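Local coordinates for CELL WALL surface anchor family protein (PDB 2WW8), which serves as the adhesin of the pneumococcal pilus and probably recognises host cells through an integrin-like, metal-binding domain, at residues A404-Y407 with Q408-L411; H515-P518 with T519-Y522. All coordinates share one frame; numbering follows the deposited sequence.

Overall arrangement
Both contacts are first turns of helices: contact 1 opens helix 407-416 with a serine N-cap, and contact 2 opens helix 516-526 with a proline-containing turn. Their centres lie about 18 Å apart and their nearest atoms about 4 Å apart, without touching. F415, near the end of helix 407-416, makes a T-shaped (edge-to-face) stack with the W521 ring of contact 2. In contact 1 the Y407 backbone N hydrogen-bonds a sulfonate oxygen of an EPE molecule, probably from the crystallisation liquor. Contact 2 lies near metal: the Y522 side chain is about 6 Å from a calcium ion bound by D367, N526 and D530, whereas the H515 side chain is about 13 Å from the magnesium ion.

Contact 1 of 2, residues A404-Y407 with Q408-L411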
ATOM      1  N   ALA A 404      26.187   0.897 -72.718  1.00 23.89           N
ATOM      2  CA  ALA A 404      26.187   1.542 -71.397  1.00 22.74           C
ATOM      3  C   ALA A 404      27.618   1.853 -70.962  1.00 22.06           C
ATOM      4  O   ALA A 404      28.512   1.104 -71.359  1.00 22.28           O
ATOM      5  CB  ALA A 404      25.530   0.646 -70.357  1.00 21.34           C
ATOM      6  N   PRO A 405      27.829   2.903 -70.130  1.00 21.05           N
ATOM      7  CA  PRO A 405      29.193   3.183 -69.674  1.00 20.46           C
ATOM      8  C   PRO A 405      29.789   2.066 -68.839  1.00 18.76           C
ATOM      9  O   PRO A 405      29.078   1.179 -68.399  1.00 19.84           O
ATOM     10  CB  PRO A 405      29.064   4.440 -68.797  1.00 19.37           C
ATOM     11  CG  PRO A 405      27.676   4.908 -68.877  1.00 21.24           C
ATOM     12  CD  PRO A 405      26.842   3.848 -69.575  1.00 20.25           C
ATOM     13  N   SER A 406      31.090   2.107 -68.600  1.00 18.64           N
ATOM     14  CA  SER A 406      31.696   1.106 -67.720  1.00 18.36           C
ATOM     15  C   SER A 406      31.061   1.131 -66.333  1.00 19.10           C
ATOM     16  O   SER A 406      30.569   2.179 -65.861  1.00 19.05           O
ATOM     17  CB  SER A 406      33.204   1.340 -67.626  1.00 19.02           C
ATOM     18  OG  SER A 406      33.461   2.279 -66.604  1.00 20.41           O
ATOM     19  N   TYR A 407      31.070  -0.025 -65.673  1.00 16.59           N
ATOM     20  CA  TYR A 407      30.547  -0.110 -64.337  1.00 16.35           C
ATOM     21  C   TYR A 407      31.149   0.917 -63.371  1.00 13.97           C
ATOM     22  O   TYR A 407      30.425   1.418 -62.529  1.00 12.32           O
ATOM     23  CB  TYR A 407      30.594  -1.542 -63.802  1.00 15.64           C
ATOM     24  CG  TYR A 407      29.808  -2.498 -64.680  1.00 17.17           C
ATOM     25  CD1 TYR A 407      28.472  -2.250 -64.939  1.00 15.71           C
ATOM     26  CD2 TYR A 407      30.407  -3.619 -65.300  1.00 14.12           C
ATOM     27  CE1 TYR A 407      27.726  -3.088 -65.716  1.00 17.32           C
ATOM     28  CE2 TYR A 407      29.639  -4.482 -66.104  1.00 14.84           C
ATOM     29  CZ  TYR A 407      28.291  -4.203 -66.310  1.00 17.34           C
ATOM     30  OH  TYR A 407      27.433  -4.976 -67.079  1.00 21.60           O
ATOM     31  N   GLN A 408      32.453   1.151 -63.458  1.00 13.21           N
ATOM     32  CA  GLN A 408      33.086   2.121 -62.579  1.00 13.65           C
ATOM     33  C   GLN A 408      32.506   3.525 -62.898  1.00 14.20           C
ATOM     34  O   GLN A 408      32.179   4.249 -61.979  1.00 14.82           O
ATOM     35  CB  GLN A 408      34.614   2.114 -62.786  1.00 14.99           C
ATOM     36  CG  GLN A 408      35.387   3.070 -61.844  1.00 15.13           C
ATOM     37  CD  GLN A 408      35.193   2.659 -60.409  1.00 21.84           C
ATOM     38  OE1 GLN A 408      35.453   1.506 -60.057  1.00 19.93           O
ATOM     39  NE2 GLN A 408      34.687   3.569 -59.562  1.00 23.69           N
ATOM     40  N   ASN A 409      32.451   3.926 -64.178  1.00 15.38           N
ATOM     41  CA  ASN A 409      31.820   5.191 -64.604  1.00 15.02           C
ATOM     42  C   ASN A 409      30.384   5.289 -64.061  1.00 16.01           C
ATOM     43  O   ASN A 409      29.970   6.327 -63.524  1.00 14.50           O
ATOM     44  CB  ASN A 409      31.896   5.409 -66.120  1.00 15.15           C
ATOM     45  CG  ASN A 409      33.304   5.854 -66.591  1.00 16.62           C
ATOM     46  OD1 ASN A 409      34.081   6.420 -65.830  1.00 22.24           O
ATOM     47  ND2 ASN A 409      33.613   5.595 -67.846  1.00 11.44           N
ATOM     48  N   GLN A 410      29.664   4.170 -64.125  1.00 14.63           N
ATOM     49  CA  GLN A 410      28.294   4.174 -63.663  1.00 14.09           C
ATOM     50  C   GLN A 410      28.284   4.438 -62.177  1.00 14.71           C
ATOM     51  O   GLN A 410      27.459   5.220 -61.675  1.00 13.86           O
ATOM     52  CB  GLN A 410      27.582   2.868 -63.970  1.00 12.70           C
ATOM     53  CG  GLN A 410      27.287   2.710 -65.450  1.00 12.20           C
ATOM     54  CD  GLN A 410      26.393   1.501 -65.677  1.00 16.12           C
ATOM     55  OE1 GLN A 410      25.481   1.249 -64.893  1.00 19.84           O
ATOM     56  NE2 GLN A 410      26.618   0.769 -66.746  1.00 14.54           N
ATOM     57  N   LEU A 411      29.181   3.762 -61.468  1.00 12.66           N
ATOM     58  CA  LEU A 411      29.160   3.903 -60.050  1.00 13.59           C
ATOM     59  C   LEU A 411      29.629   5.301 -59.667  1.00 13.00           C
ATOM     60  O   LEU A 411      29.141   5.876 -58.706  1.00 14.20           O
ATOM     61  CB  LEU A 411      30.057   2.843 -59.414  1.00 14.46           C
ATOM     62  CG  LEU A 411      30.136   2.666 -57.915  1.00 15.62           C
ATOM     63  CD1 LEU A 411      28.729   2.312 -57.332  1.00 18.13           C
ATOM     64  CD2 LEU A 411      31.153   1.538 -57.601  1.00 12.09           C
TER
HETATM   65  O   HOH W   1      32.437   4.104 -69.833  1.00 28.60           O
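S406 and N409 meet at the start of the helix: S406 OG accepts from N409 N at 3.1 Å in a nearly straight bond (169°), the classic serine N-cap. A chi1 of 86° sets OG between the backbone N and the carbonyl carbon, pointing at the amides of the first turn, where a short hydroxyl side chain can satisfy an amide that no carbonyl of a preceding helical turn can reach. N409 repays the cap through water 1, which accepts from both S406 N and N409 ND2, each at 2.7 Å.

Q410 reaches back further. Its extended chain lets NE2 donate to P405 O at 3.0 Å, with the oxygen lying in the plane of the side-chain amide while the donor is tilted from the plane of the proline carbonyl. P405, which has no N-H to offer, suits the loop just ahead of the helix; its CG rests 4.1 Å from Q410 CG. Y407 runs alongside Q410, CD1 4.0 Å from NE2, with ring and amide planes 54° apart. The far ends are fixed by the preceding loop: N399 N donates to Q410 OE1, and Y407 OH is hydrogen-bonded to H400 ND1.

Backbone bonds from Q410 N to S406 O and L411 N to Y407 O begin helix 407-416, which follows the loop after strand 392-393; loop residues P504, S507 and T509 pack against Y407.

Contact 2 of 2, residues H515-P518 with T519-Y522; sequences HGDP and TRWY
At the edge of the R520 guanidinium, near its plane, lies D517 OD1, 2.9 Å from the R520 NH2 that donates to it in a salt bridge between residues three apart on one helical turn. The donor nevertheless comes from above the carboxylate, and the two planes stand 87° apart. The arginine chain is extended to CD and then bends at chi3 (60°), which turns the guanidinium back alongside the aspartate. Water 2 ties the pair a second time, donating to D517 OD1 and accepting from R520 NE, so the same carboxylate oxygen receives two hydrogens.

Ring packing involves D517 as well. Its CB lies over the face of the six-membered ring of W521, 3.9 Å from the centroid, a CH-pi contact, and D517 O sits 3.0 Å above the indole plane, offset toward the rim. A broad, flat tryptophan suits this place because it can lie along the preceding turn.

Among the hydrogen bonds without a charged partner, T519 OG1 donates to H515 O at 2.7 Å. Threonine can do this because its hydroxyl stands beside its own backbone N (chi1 -53°); the bond from T519 N to the same carbonyl is weak. R520 N, W521 N and Y522 N then bond to G516 O, D517 O and P518 O in regular helical fashion. P518 fits the first turn, where its missing N-H costs no helical bond, and the N-H of D517, the residue before P518, is taken by N514 OD1.

Helix 516-526 packs between several elements: Y522 against helix 359-373, T519 and R520 against helix 549-558, and P518 and T519 against S393 of strand 392-393.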
ATOM      1  N   HIS A 515      28.216  -7.419 -48.848  1.00 12.83           N
ATOM      2  CA  HIS A 515      26.979  -6.733 -48.514  1.00 13.63           C
ATOM      3  C   HIS A 515      27.241  -5.477 -47.648  1.00 15.56           C
ATOM      4  O   HIS A 515      26.328  -4.676 -47.497  1.00 17.91           O
ATOM      5  CB  HIS A 515      26.034  -7.688 -47.767  1.00 13.38           C
ATOM      6  CG  HIS A 515      25.643  -8.838 -48.632  1.00 14.94           C
ATOM      7  ND1 HIS A 515      24.799  -8.737 -49.721  1.00 15.93           N
ATOM      8  CD2 HIS A 515      26.132 -10.102 -48.653  1.00 14.84           C
ATOM      9  CE1 HIS A 515      24.749  -9.902 -50.353  1.00 14.44           C
ATOM     10  NE2 HIS A 515      25.553 -10.746 -49.719  1.00 16.24           N
ATOM     11  N   GLY A 516      28.458  -5.283 -47.161  1.00 14.21           N
ATOM     12  CA  GLY A 516      28.766  -4.106 -46.330  1.00 16.50           C
ATOM     13  C   GLY A 516      28.834  -2.851 -47.159  1.00 16.14           C
ATOM     14  O   GLY A 516      28.215  -1.886 -46.768  1.00 16.58           O
ATOM     15  N   ASP A 517      29.562  -2.873 -48.269  1.00 15.09           N
ATOM     16  CA  ASP A 517      29.741  -1.716 -49.120  1.00 16.48           C
ATOM     17  C   ASP A 517      28.412  -1.102 -49.589  1.00 15.23           C
ATOM     18  O   ASP A 517      28.253   0.109 -49.429  1.00 13.38           O
ATOM     19  CB  ASP A 517      30.703  -1.940 -50.308  1.00 16.17           C
ATOM     20  CG  ASP A 517      32.136  -2.147 -49.867  1.00 20.14           C
ATOM     21  OD1 ASP A 517      32.490  -1.567 -48.826  1.00 21.74           O
ATOM     22  OD2 ASP A 517      32.908  -2.879 -50.541  1.00 17.72           O
ATOM     23  N   PRO A 518      27.505  -1.893 -50.190  1.00 14.86           N
ATOM     24  CA  PRO A 518      26.256  -1.277 -50.541  1.00 15.14           C
ATOM     25  C   PRO A 518      25.438  -0.755 -49.370  1.00 16.21           C
ATOM     26  O   PRO A 518      24.763   0.287 -49.538  1.00 16.30           O
ATOM     27  CB  PRO A 518      25.493  -2.373 -51.305  1.00 17.00           C
ATOM     28  CG  PRO A 518      26.155  -3.646 -50.857  1.00 15.19           C
ATOM     29  CD  PRO A 518      27.600  -3.264 -50.728  1.00 14.92           C
ATOM     30  N   THR A 519      25.468  -1.464 -48.235  1.00 15.57           N
ATOM     31  CA  THR A 519      24.729  -0.995 -47.073  1.00 13.49           C
ATOM     32  C   THR A 519      25.308   0.341 -46.585  1.00 15.25           C
ATOM     33  O   THR A 519      24.555   1.277 -46.265  1.00 14.41           O
ATOM     34  CB  THR A 519      24.694  -2.064 -45.971  1.00 15.68           C
ATOM     35  OG1 THR A 519      24.204  -3.298 -46.536  1.00 15.70           O
ATOM     36  CG2 THR A 519      23.838  -1.536 -44.794  1.00 12.12           C
ATOM     37  N   ARG A 520      26.638   0.433 -46.541  1.00 12.73           N
ATOM     38  CA  ARG A 520      27.310   1.634 -46.134  1.00 13.43           C
ATOM     39  C   ARG A 520      27.099   2.798 -47.112  1.00 13.13           C
ATOM     40  O   ARG A 520      26.827   3.936 -46.698  1.00 12.78           O
ATOM     41  CB  ARG A 520      28.821   1.353 -45.946  1.00 12.89           C
ATOM     42  CG  ARG A 520      29.618   2.574 -45.702  1.00 12.01           C
ATOM     43  CD  ARG A 520      31.087   2.206 -45.338  1.00 16.20           C
ATOM     44  NE  ARG A 520      31.687   1.473 -46.444  1.00 14.38           N
ATOM     45  CZ  ARG A 520      32.307   2.047 -47.476  1.00 19.97           C
ATOM     46  NH1 ARG A 520      32.410   3.368 -47.590  1.00 16.66           N
ATOM     47  NH2 ARG A 520      32.833   1.279 -48.409  1.00 18.35           N
ATOM     48  N   TRP A 521      27.181   2.552 -48.415  1.00 13.25           N
ATOM     49  CA  TRP A 521      26.853   3.578 -49.384  1.00 12.59           C
ATOM     50  C   TRP A 521      25.398   4.032 -49.291  1.00 13.25           C
ATOM     51  O   TRP A 521      25.124   5.249 -49.476  1.00 11.47           O
ATOM     52  CB  TRP A 521      27.174   3.075 -50.805  1.00 12.08           C
ATOM     53  CG  TRP A 521      28.615   2.825 -51.008  1.00 13.43           C
ATOM     54  CD1 TRP A 521      29.658   3.483 -50.432  1.00 14.55           C
ATOM     55  CD2 TRP A 521      29.189   1.892 -51.928  1.00 13.47           C
ATOM     56  NE1 TRP A 521      30.847   2.993 -50.916  1.00 16.68           N
ATOM     57  CE2 TRP A 521      30.586   1.991 -51.808  1.00 16.74           C
ATOM     58  CE3 TRP A 521      28.652   0.948 -52.797  1.00 15.12           C
ATOM     59  CZ2 TRP A 521      31.458   1.207 -52.567  1.00 17.33           C
ATOM     60  CZ3 TRP A 521      29.519   0.152 -53.544  1.00 15.43           C
ATOM     61  CH2 TRP A 521      30.887   0.285 -53.420  1.00 15.55           C
ATOM     62  N   TYR A 522      24.499   3.071 -49.050  1.00 13.78           N
ATOM     63  CA  TYR A 522      23.085   3.355 -48.812  1.00 12.07           C
ATOM     64  C   TYR A 522      22.984   4.363 -47.621  1.00 13.52           C
ATOM     65  O   TYR A 522      22.288   5.397 -47.675  1.00 11.55           O
ATOM     66  CB  TYR A 522      22.215   2.127 -48.524  1.00 11.34           C
ATOM     67  CG  TYR A 522      20.941   2.615 -47.806  1.00 11.74           C
ATOM     68  CD1 TYR A 522      19.916   3.298 -48.474  1.00 15.14           C
ATOM     69  CD2 TYR A 522      20.835   2.490 -46.427  1.00 14.18           C
ATOM     70  CE1 TYR A 522      18.809   3.778 -47.758  1.00  9.39           C
ATOM     71  CE2 TYR A 522      19.745   2.976 -45.691  1.00 12.76           C
ATOM     72  CZ  TYR A 522      18.744   3.592 -46.402  1.00 13.16           C
ATOM     73  OH  TYR A 522      17.671   4.105 -45.715  1.00 19.76           O
TER
HETATM   74  O   HOH W   2      31.891  -1.332 -46.103  1.00 23.73           O